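PDB 5DZQ: toxin-like protein from Paenibacillus larvae subsp. larvae BRL-230010, which probably acts as a C3-like mono-ADP-ribosyltransferase toxin, transferring the ADP-ribose part of NAD+ to a target protein. Local coordinates for residues 55-60 / 69-74; 77-82 / 183-188; 100-105 / 122-127; 140-145 / 169-174. One frame throughout, in Å; residues are numbered along the deposited sequence.

Contact 1: residues 55-60 / 69-74; sequences NTYLRA and PEIDKK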
loop_
_atom_site.group_PDB
_atom_site.type_symbol
_atom_site.label_atom_id
_atom_site.label_comp_id
_atom_site.label_asym_id
_atom_site.label_seq_id
_atom_site.Cartn_x
_atom_site.Cartn_y
_atom_site.Cartn_z
ATOM N N ASN B 55 3.293 9.750 4.172
ATOM C CA ASN B 55 1.899 10.117 4.402
ATOM C C ASN B 55 1.401 9.830 5.809
ATOM O O ASN B 55 0.557 10.565 6.325
ATOM C CB ASN B 55 1.013 9.430 3.373
ATOM C CG ASN B 55 1.284 9.927 1.962
ATOM O OD1 ASN B 55 1.731 11.050 1.771
ATOM N ND2 ASN B 55 1.025 9.088 0.974
ATOM N N THR B 56 1.906 8.780 6.454
ATOM C CA THR B 56 1.475 8.534 7.820
ATOM C C THR B 56 2.049 9.644 8.722
ATOM O O THR B 56 1.386 10.098 9.653
ATOM C CB THR B 56 1.890 7.121 8.316
ATOM O OG1 THR B 56 3.301 6.955 8.181
ATOM C CG2 THR B 56 1.202 6.059 7.496
ATOM N N TYR B 57 3.260 10.112 8.430
ATOM C CA TYR B 57 3.829 11.247 9.174
ATOM C C TYR B 57 2.966 12.508 9.016
ATOM O O TYR B 57 2.667 13.214 9.988
ATOM C CB TYR B 57 5.259 11.552 8.714
ATOM C CG TYR B 57 5.845 12.859 9.275
ATOM C CD1 TYR B 57 6.243 12.957 10.600
ATOM C CD2 TYR B 57 6.000 13.985 8.466
ATOM C CE1 TYR B 57 6.785 14.147 11.114
ATOM C CE2 TYR B 57 6.533 15.175 8.965
ATOM C CZ TYR B 57 6.924 15.253 10.289
ATOM O OH TYR B 57 7.452 16.437 10.791
ATOM N N LEU B 58 2.573 12.794 7.785
ATOM C CA LEU B 58 1.795 13.999 7.504
ATOM C C LEU B 58 0.409 13.925 8.156
ATOM O O LEU B 58 -0.075 14.904 8.743
ATOM C CB LEU B 58 1.675 14.196 5.988
ATOM C CG LEU B 58 2.975 14.645 5.313
ATOM C CD1 LEU B 58 2.839 14.594 3.814
ATOM C CD2 LEU B 58 3.335 16.074 5.753
ATOM N N ARG B 59 -0.221 12.759 8.070
ATOM C CA ARG B 59 -1.550 12.569 8.645
ATOM C C ARG B 59 -1.513 12.612 10.167
ATOM O O ARG B 59 -2.426 13.132 10.795
ATOM C CB ARG B 59 -2.165 11.243 8.177
ATOM C CG ARG B 59 -2.603 11.255 6.720
ATOM C CD ARG B 59 -3.244 9.949 6.328
ATOM N NE ARG B 59 -3.220 9.773 4.884
ATOM C CZ ARG B 59 -2.562 8.799 4.266
ATOM N NH1 ARG B 59 -1.894 7.899 4.978
ATOM N NH2 ARG B 59 -2.587 8.714 2.940
ATOM N N ALA B 60 -0.442 12.094 10.765
ATOM C CA ALA B 60 -0.362 12.039 12.214
ATOM C C ALA B 60 -0.399 13.450 12.794
ATOM O O ALA B 60 -0.953 13.675 13.865
ATOM C CB ALA B 60 0.894 11.316 12.653
ATOM N N PRO B 69 12.339 17.008 11.984
ATOM C CA PRO B 69 12.975 18.015 11.124
ATOM C C PRO B 69 13.677 17.436 9.896
ATOM O O PRO B 69 13.813 18.132 8.887
ATOM C CB PRO B 69 13.980 18.686 12.067
ATOM C CG PRO B 69 13.344 18.554 13.415
ATOM C CD PRO B 69 12.711 17.185 13.400
ATOM N N GLU B 70 14.093 16.178 9.963
ATOM C CA GLU B 70 14.825 15.590 8.850
ATOM C C GLU B 70 13.899 15.242 7.694
ATOM O O GLU B 70 14.210 15.545 6.545
ATOM C CB GLU B 70 15.605 14.356 9.301
ATOM C CG GLU B 70 16.804 14.682 10.194
ATOM C CD GLU B 70 17.778 15.670 9.554
ATOM O OE1 GLU B 70 18.019 15.580 8.330
ATOM O OE2 GLU B 70 18.304 16.543 10.277
ATOM N N ILE B 71 12.760 14.619 7.979
ATOM C CA ILE B 71 11.816 14.340 6.907
ATOM C C ILE B 71 11.147 15.640 6.454
ATOM O O ILE B 71 10.741 15.757 5.301
ATOM C CB ILE B 71 10.742 13.303 7.310
ATOM C CG1 ILE B 71 9.930 12.891 6.081
ATOM C CG2 ILE B 71 9.847 13.835 8.384
ATOM C CD1 ILE B 71 8.639 12.166 6.384
ATOM N N ASP B 72 11.051 16.623 7.351
ATOM C CA ASP B 72 10.514 17.926 6.984
ATOM C C ASP B 72 11.321 18.504 5.837
ATOM O O ASP B 72 10.765 19.107 4.933
ATOM C CB ASP B 72 10.526 18.890 8.172
ATOM C CG ASP B 72 9.463 18.564 9.201
ATOM O OD1 ASP B 72 8.538 17.785 8.885
ATOM O OD2 ASP B 72 9.550 19.086 10.329
ATOM N N LYS B 73 12.638 18.306 5.878
ATOM C CA LYS B 73 13.516 18.811 4.819
ATOM C C LYS B 73 13.123 18.256 3.446
ATOM O O LYS B 73 13.046 19.003 2.463
ATOM C CB LYS B 73 14.977 18.462 5.115
ATOM C CG LYS B 73 15.657 19.348 6.145
ATOM C CD LYS B 73 17.168 19.113 6.127
ATOM C CE LYS B 73 17.900 19.994 7.133
ATOM N NZ LYS B 73 17.609 19.593 8.539
ATOM N N LYS B 74 12.871 16.951 3.383
ATOM C CA LYS B 74 12.448 16.316 2.132
ATOM C C LYS B 74 11.077 16.802 1.695
ATOM O O LYS B 74 10.808 16.987 0.503
ATOM C CB LYS B 74 12.395 14.785 2.275
ATOM C CG LYS B 74 13.692 14.112 2.661
ATOM C CD LYS B 74 13.471 12.605 2.683
ATOM C CE LYS B 74 14.600 11.880 3.387
ATOM N NZ LYS B 74 14.319 10.418 3.482
#

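Contact 2: residues 77-82 / 183-188; sequences KLDEAL and LPRNTK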
loop_
_atom_site.group_PDB
_atom_site.type_symbol
_atom_site.label_atom_id
_atom_site.label_comp_id
_atom_site.label_asym_id
_atom_site.label_seq_id
_atom_site.Cartn_x
_atom_site.Cartn_y
_atom_site.Cartn_z
ATOM N N LYS B 77 11.149 20.043 -0.066
ATOM C CA LYS B 77 11.662 19.914 -1.425
ATOM C C LYS B 77 10.637 19.265 -2.352
ATOM O O LYS B 77 10.481 19.673 -3.502
ATOM C CB LYS B 77 12.966 19.105 -1.441
ATOM C CG LYS B 77 14.112 19.733 -0.649
ATOM C CD LYS B 77 15.455 19.134 -1.056
ATOM C CE LYS B 77 16.616 19.885 -0.429
ATOM N NZ LYS B 77 16.800 19.514 0.997
ATOM N N LEU B 78 9.930 18.256 -1.855
ATOM C CA LEU B 78 8.911 17.595 -2.662
ATOM C C LEU B 78 7.771 18.563 -2.975
ATOM O O LEU B 78 7.279 18.607 -4.101
ATOM C CB LEU B 78 8.393 16.348 -1.937
ATOM C CG LEU B 78 7.509 15.355 -2.684
ATOM C CD1 LEU B 78 8.075 15.016 -4.062
ATOM C CD2 LEU B 78 7.361 14.100 -1.826
ATOM N N ASP B 79 7.375 19.362 -1.988
ATOM C CA ASP B 79 6.393 20.417 -2.213
ATOM C C ASP B 79 6.823 21.335 -3.368
ATOM O O ASP B 79 6.011 21.739 -4.201
ATOM C CB ASP B 79 6.203 21.267 -0.956
ATOM C CG ASP B 79 5.555 20.503 0.190
ATOM O OD1 ASP B 79 5.051 19.383 -0.024
ATOM O OD2 ASP B 79 5.548 21.042 1.315
ATOM N N GLU B 80 8.110 21.661 -3.400
ATOM C CA GLU B 80 8.625 22.601 -4.391
ATOM C C GLU B 80 8.666 21.964 -5.767
ATOM O O GLU B 80 8.365 22.608 -6.774
ATOM C CB GLU B 80 10.008 23.098 -3.993
ATOM C CG GLU B 80 9.975 24.114 -2.863
ATOM C CD GLU B 80 9.066 25.303 -3.161
ATOM O OE1 GLU B 80 9.115 25.841 -4.293
ATOM O OE2 GLU B 80 8.289 25.695 -2.260
ATOM N N ALA B 81 9.024 20.690 -5.801
ATOM C CA ALA B 81 9.008 19.934 -7.045
ATOM C C ALA B 81 7.609 19.954 -7.650
ATOM O O ALA B 81 7.440 20.249 -8.834
ATOM C CB ALA B 81 9.466 18.504 -6.811
ATOM N N LEU B 82 6.604 19.665 -6.828
ATOM C CA LEU B 82 5.225 19.643 -7.311
ATOM C C LEU B 82 4.756 21.023 -7.763
ATOM O O LEU B 82 3.898 21.133 -8.647
ATOM C CB LEU B 82 4.287 19.087 -6.239
ATOM C CG LEU B 82 4.220 17.556 -6.177
ATOM C CD1 LEU B 82 3.476 17.036 -4.921
ATOM C CD2 LEU B 82 3.582 16.987 -7.448
ATOM N N LEU B 183 -0.746 14.571 -6.547
ATOM C CA LEU B 183 -1.176 15.906 -6.161
ATOM C C LEU B 183 -0.469 16.327 -4.877
ATOM O O LEU B 183 -0.029 15.473 -4.105
ATOM C CB LEU B 183 -2.702 15.956 -5.991
ATOM C CG LEU B 183 -3.488 16.315 -7.260
ATOM C CD1 LEU B 183 -3.484 15.161 -8.242
ATOM C CD2 LEU B 183 -4.911 16.751 -6.944
ATOM N N PRO B 184 -0.334 17.655 -4.657
ATOM C CA PRO B 184 0.298 18.160 -3.435
ATOM C C PRO B 184 -0.344 17.630 -2.148
ATOM O O PRO B 184 -1.526 17.269 -2.114
ATOM C CB PRO B 184 0.092 19.682 -3.533
ATOM C CG PRO B 184 -0.014 19.954 -4.995
ATOM C CD PRO B 184 -0.680 18.740 -5.595
ATOM N N ARG B 185 0.439 17.604 -1.082
ATOM C CA ARG B 185 -0.117 17.363 0.236
ATOM C C ARG B 185 -1.054 18.530 0.583
ATOM O O ARG B 185 -0.993 19.596 -0.042
ATOM C CB ARG B 185 0.991 17.208 1.277
ATOM C CG ARG B 185 1.746 18.495 1.566
ATOM C CD ARG B 185 2.914 18.230 2.488
ATOM N NE ARG B 185 3.638 19.460 2.794
ATOM C CZ ARG B 185 3.423 20.213 3.867
ATOM N NH1 ARG B 185 2.503 19.877 4.757
ATOM N NH2 ARG B 185 4.146 21.306 4.054
ATOM N N ASN B 186 -1.936 18.309 1.553
ATOM C CA ASN B 186 -2.983 19.277 1.924
ATOM C C ASN B 186 -3.920 19.670 0.783
ATOM O O ASN B 186 -4.476 20.769 0.778
ATOM C CB ASN B 186 -2.358 20.540 2.530
ATOM C CG ASN B 186 -1.763 20.290 3.895
ATOM O OD1 ASN B 186 -2.157 19.358 4.594
ATOM N ND2 ASN B 186 -0.805 21.125 4.286
ATOM N N THR B 187 -4.122 18.772 -0.174
ATOM C CA THR B 187 -5.081 19.039 -1.244
ATOM C C THR B 187 -6.479 19.142 -0.655
ATOM O O THR B 187 -6.855 18.350 0.207
ATOM C CB THR B 187 -5.043 17.954 -2.327
ATOM O OG1 THR B 187 -3.884 18.156 -3.143
ATOM C CG2 THR B 187 -6.274 18.024 -3.218
ATOM N N LYS B 188 -7.226 20.150 -1.093
ATOM C CA LYS B 188 -8.589 20.352 -0.627
ATOM C C LYS B 188 -9.516 19.931 -1.737
ATOM O O LYS B 188 -9.289 20.272 -2.894
ATOM C CB LYS B 188 -8.837 21.814 -0.228
ATOM C CG LYS B 188 -8.101 22.235 1.055
ATOM C CD LYS B 188 -8.662 23.510 1.653
ATOM C CE LYS B 188 -8.046 23.787 3.031
ATOM N NZ LYS B 188 -8.781 24.858 3.775
HETATM O O HOH W 1 2.941 19.410 -1.771
#

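Contact 3: residues 100-105 / 122-127; sequences SIFGKE and RKLRDE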
loop_
_atom_site.group_PDB
_atom_site.type_symbol
_atom_site.label_atom_id
_atom_site.label_comp_id
_atom_site.label_asym_id
_atom_site.label_seq_id
_atom_site.Cartn_x
_atom_site.Cartn_y
_atom_site.Cartn_z
ATOM N N SER B 100 -11.292 2.333 6.391
ATOM C CA SER B 100 -10.584 2.999 7.485
ATOM C C SER B 100 -10.483 4.508 7.264
ATOM O O SER B 100 -10.312 5.261 8.219
ATOM C CB SER B 100 -9.180 2.400 7.673
ATOM O OG SER B 100 -8.331 2.692 6.573
ATOM N N ILE B 101 -10.613 4.959 6.016
ATOM C CA ILE B 101 -10.555 6.397 5.745
ATOM C C ILE B 101 -11.713 7.162 6.388
ATOM O O ILE B 101 -11.696 8.394 6.425
ATOM C CB ILE B 101 -10.568 6.704 4.239
ATOM C CG1 ILE B 101 -11.889 6.250 3.613
ATOM C CG2 ILE B 101 -9.366 6.066 3.545
ATOM C CD1 ILE B 101 -12.066 6.721 2.187
ATOM N N PHE B 102 -12.713 6.440 6.886
ATOM C CA PHE B 102 -13.888 7.064 7.492
ATOM C C PHE B 102 -13.775 7.232 9.008
ATOM O O PHE B 102 -14.588 7.932 9.609
ATOM C CB PHE B 102 -15.150 6.251 7.190
ATOM C CG PHE B 102 -15.477 6.165 5.730
ATOM C CD1 PHE B 102 -15.416 7.293 4.926
ATOM C CD2 PHE B 102 -15.822 4.953 5.159
ATOM C CE1 PHE B 102 -15.712 7.213 3.570
ATOM C CE2 PHE B 102 -16.114 4.864 3.802
ATOM C CZ PHE B 102 -16.060 5.999 3.013
ATOM N N GLY B 103 -12.798 6.579 9.628
ATOM C CA GLY B 103 -12.669 6.628 11.079
ATOM C C GLY B 103 -13.255 5.412 11.782
ATOM O O GLY B 103 -13.917 4.586 11.156
ATOM N N LYS B 104 -13.026 5.312 13.093
ATOM C CA LYS B 104 -13.337 4.088 13.834
ATOM C C LYS B 104 -14.826 3.769 13.913
ATOM O O LYS B 104 -15.214 2.600 13.871
ATOM C CB LYS B 104 -12.767 4.167 15.256
ATOM C CG LYS B 104 -11.272 3.881 15.361
ATOM C CD LYS B 104 -10.834 3.786 16.825
ATOM C CE LYS B 104 -9.344 3.484 16.951
ATOM N NZ LYS B 104 -8.897 3.481 18.376
ATOM N N GLU B 105 -15.660 4.796 14.034
ATOM C CA GLU B 105 -17.097 4.570 14.189
ATOM C C GLU B 105 -17.711 3.938 12.951
ATOM O O GLU B 105 -18.609 3.104 13.050
ATOM C CB GLU B 105 -17.824 5.878 14.513
ATOM C CG GLU B 105 -17.531 7.025 13.568
ATOM C CD GLU B 105 -18.511 8.170 13.733
ATOM O OE1 GLU B 105 -19.623 7.933 14.258
ATOM O OE2 GLU B 105 -18.166 9.307 13.339
ATOM N N ARG B 122 -26.397 6.836 5.473
ATOM C CA ARG B 122 -27.124 8.096 5.560
ATOM C C ARG B 122 -26.386 9.109 6.432
ATOM O O ARG B 122 -26.175 10.256 6.032
ATOM C CB ARG B 122 -28.523 7.843 6.113
ATOM C CG ARG B 122 -29.596 8.798 5.635
ATOM C CD ARG B 122 -30.971 8.236 5.990
ATOM N NE ARG B 122 -31.113 6.857 5.523
ATOM C CZ ARG B 122 -31.886 5.939 6.097
ATOM N NH1 ARG B 122 -32.599 6.246 7.175
ATOM N NH2 ARG B 122 -31.942 4.713 5.593
ATOM N N LYS B 123 -25.979 8.666 7.618
ATOM C CA LYS B 123 -25.223 9.501 8.543
ATOM C C LYS B 123 -23.884 9.935 7.940
ATOM O O LYS B 123 -23.488 11.096 8.053
ATOM C CB LYS B 123 -24.992 8.755 9.857
ATOM C CG LYS B 123 -24.463 9.612 10.995
ATOM C CD LYS B 123 -23.760 8.747 12.037
ATOM C CE LYS B 123 -23.430 9.525 13.300
ATOM N NZ LYS B 123 -24.655 9.805 14.101
ATOM N N LEU B 124 -23.188 8.998 7.302
ATOM C CA LEU B 124 -21.905 9.306 6.681
ATOM C C LEU B 124 -22.073 10.354 5.583
ATOM O O LEU B 124 -21.328 11.335 5.538
ATOM C CB LEU B 124 -21.262 8.039 6.111
ATOM C CG LEU B 124 -19.859 8.201 5.511
ATOM C CD1 LEU B 124 -18.887 8.761 6.537
ATOM C CD2 LEU B 124 -19.337 6.882 4.935
ATOM N N ARG B 125 -23.060 10.145 4.714
ATOM C CA ARG B 125 -23.307 11.050 3.594
ATOM C C ARG B 125 -23.638 12.472 4.064
ATOM O O ARG B 125 -23.095 13.438 3.540
ATOM C CB ARG B 125 -24.433 10.508 2.712
ATOM C CG ARG B 125 -24.543 11.182 1.349
ATOM C CD ARG B 125 -25.663 10.567 0.522
ATOM N NE ARG B 125 -26.869 10.400 1.327
ATOM C CZ ARG B 125 -28.028 9.948 0.863
ATOM N NH1 ARG B 125 -28.149 9.616 -0.418
ATOM N NH2 ARG B 125 -29.068 9.829 1.680
ATOM N N ASP B 126 -24.528 12.595 5.047
ATOM C CA ASP B 126 -24.850 13.901 5.626
ATOM C C ASP B 126 -23.611 14.559 6.215
ATOM O O ASP B 126 -23.413 15.768 6.099
ATOM C CB ASP B 126 -25.926 13.767 6.703
ATOM C CG ASP B 126 -27.314 13.605 6.119
ATOM O OD1 ASP B 126 -27.561 14.151 5.022
ATOM O OD2 ASP B 126 -28.157 12.936 6.754
ATOM N N GLU B 127 -22.772 13.745 6.836
ATOM C CA GLU B 127 -21.543 14.231 7.429
ATOM C C GLU B 127 -20.553 14.679 6.356
ATOM O O GLU B 127 -19.774 15.597 6.578
ATOM C CB GLU B 127 -20.929 13.142 8.314
ATOM C CG GLU B 127 -19.780 13.600 9.194
ATOM C CD GLU B 127 -19.653 12.767 10.462
ATOM O OE1 GLU B 127 -20.696 12.468 11.087
ATOM O OE2 GLU B 127 -18.511 12.411 10.832
#

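Contact 4: residues 140-145 / 169-174; sequences STSIVS and VDKISQ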
loop_
_atom_site.group_PDB
_atom_site.type_symbol
_atom_site.label_atom_id
_atom_site.label_comp_id
_atom_site.label_asym_id
_atom_site.label_seq_id
_atom_site.Cartn_x
_atom_site.Cartn_y
_atom_site.Cartn_z
ATOM N N SER B 140 -1.834 10.498 -4.286
ATOM C CA SER B 140 -1.571 9.739 -5.510
ATOM C C SER B 140 -2.891 9.219 -6.050
ATOM O O SER B 140 -3.711 8.701 -5.288
ATOM C CB SER B 140 -0.619 8.573 -5.253
ATOM O OG SER B 140 0.530 9.023 -4.559
ATOM N N THR B 141 -3.090 9.353 -7.356
ATOM C CA THR B 141 -4.345 8.953 -7.982
ATOM C C THR B 141 -4.067 8.173 -9.261
ATOM O O THR B 141 -3.018 8.351 -9.879
ATOM C CB THR B 141 -5.214 10.160 -8.299
ATOM O OG1 THR B 141 -4.549 11.008 -9.251
ATOM C CG2 THR B 141 -5.498 10.967 -7.029
ATOM N N SER B 142 -4.994 7.296 -9.642
ATOM C CA SER B 142 -4.823 6.496 -10.849
ATOM C C SER B 142 -5.645 7.096 -11.984
ATOM O O SER B 142 -6.615 7.820 -11.752
ATOM C CB SER B 142 -5.226 5.038 -10.609
ATOM O OG SER B 142 -4.549 4.478 -9.495
ATOM N N ILE B 143 -5.233 6.783 -13.205
ATOM C CA ILE B 143 -5.851 7.290 -14.419
ATOM C C ILE B 143 -6.489 6.129 -15.173
ATOM O O ILE B 143 -5.838 5.111 -15.393
ATOM C CB ILE B 143 -4.811 7.972 -15.335
ATOM C CG1 ILE B 143 -4.134 9.140 -14.613
ATOM C CG2 ILE B 143 -5.449 8.437 -16.623
ATOM C CD1 ILE B 143 -2.642 9.208 -14.885
ATOM N N VAL B 144 -7.747 6.267 -15.570
ATOM C CA VAL B 144 -8.379 5.204 -16.363
ATOM C C VAL B 144 -7.833 5.191 -17.783
ATOM O O VAL B 144 -7.874 6.201 -18.484
ATOM C CB VAL B 144 -9.917 5.356 -16.411
ATOM C CG1 VAL B 144 -10.528 4.365 -17.418
ATOM C CG2 VAL B 144 -10.509 5.132 -15.029
ATOM N N SER B 145 -7.300 4.049 -18.197
ATOM C CA SER B 145 -7.042 3.819 -19.605
ATOM C C SER B 145 -8.207 3.002 -20.158
ATOM O O SER B 145 -9.221 3.557 -20.578
ATOM C CB SER B 145 -5.713 3.102 -19.819
ATOM O OG SER B 145 -5.369 3.115 -21.192
ATOM N N VAL B 169 3.598 10.726 -12.529
ATOM C CA VAL B 169 4.716 9.928 -12.051
ATOM C C VAL B 169 4.634 8.494 -12.564
ATOM O O VAL B 169 3.563 8.030 -12.954
ATOM C CB VAL B 169 4.758 9.915 -10.522
ATOM C CG1 VAL B 169 4.918 11.336 -9.991
ATOM C CG2 VAL B 169 3.487 9.281 -9.969
ATOM N N ASP B 170 5.770 7.798 -12.567
ATOM C CA ASP B 170 5.795 6.378 -12.903
ATOM C C ASP B 170 5.024 5.590 -11.854
ATOM O O ASP B 170 5.221 5.785 -10.656
ATOM C CB ASP B 170 7.235 5.868 -13.003
ATOM C CG ASP B 170 8.021 6.548 -14.113
ATOM O OD1 ASP B 170 7.810 6.195 -15.290
ATOM O OD2 ASP B 170 8.848 7.436 -13.808
ATOM N N LYS B 171 4.125 4.718 -12.295
ATOM C CA LYS B 171 3.373 3.892 -11.356
ATOM C C LYS B 171 4.304 2.813 -10.820
ATOM O O LYS B 171 5.153 2.307 -11.552
ATOM C CB LYS B 171 2.140 3.273 -12.028
ATOM C CG LYS B 171 1.139 2.622 -11.070
ATOM C CD LYS B 171 -0.094 2.116 -11.826
ATOM C CE LYS B 171 -1.267 1.844 -10.898
ATOM N NZ LYS B 171 -2.020 3.089 -10.576
ATOM N N ILE B 172 4.171 2.478 -9.541
ATOM C CA ILE B 172 5.016 1.432 -8.960
ATOM C C ILE B 172 4.323 0.068 -9.002
ATOM O O ILE B 172 4.654 -0.828 -8.227
ATOM C CB ILE B 172 5.414 1.754 -7.499
ATOM C CG1 ILE B 172 4.169 1.943 -6.628
ATOM C CG2 ILE B 172 6.299 2.990 -7.448
ATOM C CD1 ILE B 172 4.463 1.991 -5.150
ATOM N N SER B 173 3.364 -0.085 -9.913
ATOM C CA SER B 173 2.706 -1.371 -10.128
ATOM C C SER B 173 3.020 -1.906 -11.526
ATOM O O SER B 173 2.403 -2.870 -11.983
ATOM C CB SER B 173 1.195 -1.251 -9.936
ATOM O OG SER B 173 0.568 -0.829 -11.132
ATOM N N GLN B 174 3.981 -1.258 -12.185
ATOM C CA GLN B 174 4.491 -1.641 -13.508
ATOM C C GLN B 174 3.402 -2.047 -14.502
ATOM O O GLN B 174 3.672 -2.249 -15.688
ATOM C CB GLN B 174 5.512 -2.775 -13.372
ATOM C CG GLN B 174 4.924 -4.180 -13.463
ATOM C CD GLN B 174 4.725 -4.829 -12.106
ATOM O OE1 GLN B 174 4.937 -4.205 -11.064
ATOM N NE2 GLN B 174 4.320 -6.095 -12.112
HETATM O O HOH W 2 -2.937 4.850 -13.033
#

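Contact 1: residues 55-60 / 69-74
Y57 of helix 51-60 reaches across to I71 and D72 of helix 69-83, and these three buried residues carry a packing of two consecutive helices, joined by a short loop, in the helical, N-terminal part of the ADP-ribosyltransferase fold. With CG anti to the backbone N (chi1 171°), the tyrosine leaves its own helix pointing at the other. Its CB is 4.2 Å from I71 CD1, and CG and then CD2 come closer to the same methyl, CD2 at 3.8 Å. The I71 side chain runs past the ring in the opposite direction, CD1 near the ring's base and CG2 above its outer half. CG2 thus makes a CH-pi contact, 3.7 Å from the ring centroid and 16° off the normal, and its closest ring atom is Y57 CE2 at 3.6 Å.

At the tip the chemistry turns polar. Y57 OH gives its proton to D72 OD1 and is also hydrogen-bonded to the backbone N of K68; D72 OD2 in turn holds G66 N. Ring and carboxylate therefore tie the start of helix 69-83 and the loop before it to helix 51-60. N108 of the second subunit packs on both Y57 and I71. The Y57 OH to D72 OD1 bond is short, 2.6 Å, and meets the syn side of the carboxylate oxygen, 24° out of the carboxylate plane.

Contact 2: residues 77-82 / 183-188
D79 and R185 form a salt bridge in which the arginine presents its NE side rather than its far end. One carboxylate oxygen takes most of the grip: D79 OD2 lies 2.9 Å from R185 NE and 3.1 Å from R185 NH2. D79 OD2 receives both N-H groups on its syn side. It lies in the guanidinium plane, and the two groups are themselves nearly coplanar, 21° apart. The bond from NE is the straighter of the two, at 155°. D79 OD1 receives only a weak bond from NE, but it is also met by the hydroxyl of Y138 and by a water 2.7 Å away, which donates to D79 OD1 and accepts from the backbone N of R185.

Beside this polar patch, L82 supplies the apolar part, setting CD1 3.7 Å from P184 CA. The salt bridge and the L82 contact join helix 69-83 to the turn that leaves strand 179-183 of the three-stranded sheet and enters strand 187-198 of the five-stranded one; in this mixed alpha/beta fold the helix thus meets the link between both sheets.

Several features shape that link. N186 has a left-handed backbone conformation, and T187 OG1 donates to P184 O over 2.7 Å, closing the turn from within. The R185 chain is extended from CG to NE, carrying the guanidinium out to the aspartate, while its NH1 holds G63 O and its side chain rests on L65, both in the loop before helix 69-83.

Contact 3: residues 100-105 / 122-127
F102 and L124 make the apolar heart of this contact, which packs the 3-10 turn ending at F102, after strand 91-97, on helix 118-128. L124 CD2 stands above the middle of the F102 ring, 3.7 Å from the centroid and only 3° off the normal, a CH-pi contact centred so well that all six ring carbons are nearly equidistant from the methyl. The leucine gets there with CG anti to its backbone N (chi1 -176°). On the opposite face lies I101 CG1, 3.9 Å above the plane, so the phenylalanine is sandwiched between two aliphatic groups. V154 of strand 154-160 also touches F102, while F106 and M194 pack on L124; helix 118-128 is thereby also joined to the large mixed sheet.

The charged groups lie to one side of the apolar pair. E105 OE2 and E127 OE2 approach from opposite directions to 4.0 Å, their carboxylates turned 47° apart. K123 adds opposite charge, but its NZ stays 5.4 Å from E105 OE1, too far for a salt bridge.

Cohesion here comes from dispersion and CH-pi packing, whereas the two like-charged glutamates, E105 exposed and E127 partly so, probably contribute a mild repulsion that K123 and solvent may temper.

Contact 4: residues 140-145 / 169-174
S142 and K171 meet through a single direct polar contact: K171 NZ donates a weak hydrogen bond to S142 OG over 3.1 Å. The lysine leaves its backbone with CG anti to N and runs out extended until a bend at chi4 (82°) swings the ammonium round to the serine.

A second, water-mediated link runs alongside. One water accepts from K171 NZ at 3.2 Å and from the backbone N of I143 at 3.0 Å, so the ammonium is tied both to the serine hydroxyl and to the chain just beyond it.

The strongest partner of the lysine lies outside both segments: K171 NZ forms a salt bridge with E180 OE2. Strands 139-142 and 167-170 are the outer strands of a three-stranded antiparallel sheet, and E180 belongs to the middle strand, 179-183; the S142 side chain touches E180 as well. Residues 140-142 read S-T-S, matching the STS motif of this toxin family, and Q178 and E180 have the spacing of its Q-x-E motif, whose glutamate is catalytic in relatives.

With only 60 Å² buried and no apolar contact, the direct link between the segments is one weak hydrogen bond and a water bridge, with the salt bridge to the middle strand adding to it. The ammonium, held by glutamate, serine and water, may well fix the position of the E180 side chain beside S142, as a second-shell group would.

In the fold
From the N terminus, contact 1 comes first: it closes the short loop between helices 51-60 and 69-83. Further along the second of these helices, contact 2 opens and does not close until 183-188, about a hundred residues later. Within that long excursion lie contact 3 and then contact 4, so none of the four cross. Contact 3 ties helix 118-128 to the region after strand 91-97, across the chain's centre from contact 2, while contact 4 links strand 139-142 of the small sheet to the loop after strand 167-170. Contacts 1 and 2 share helix 69-83 and touch directly, L58 CD1 lying 3.9 Å from R185 CD. Contacts 1 and 4 both reach the second subunit.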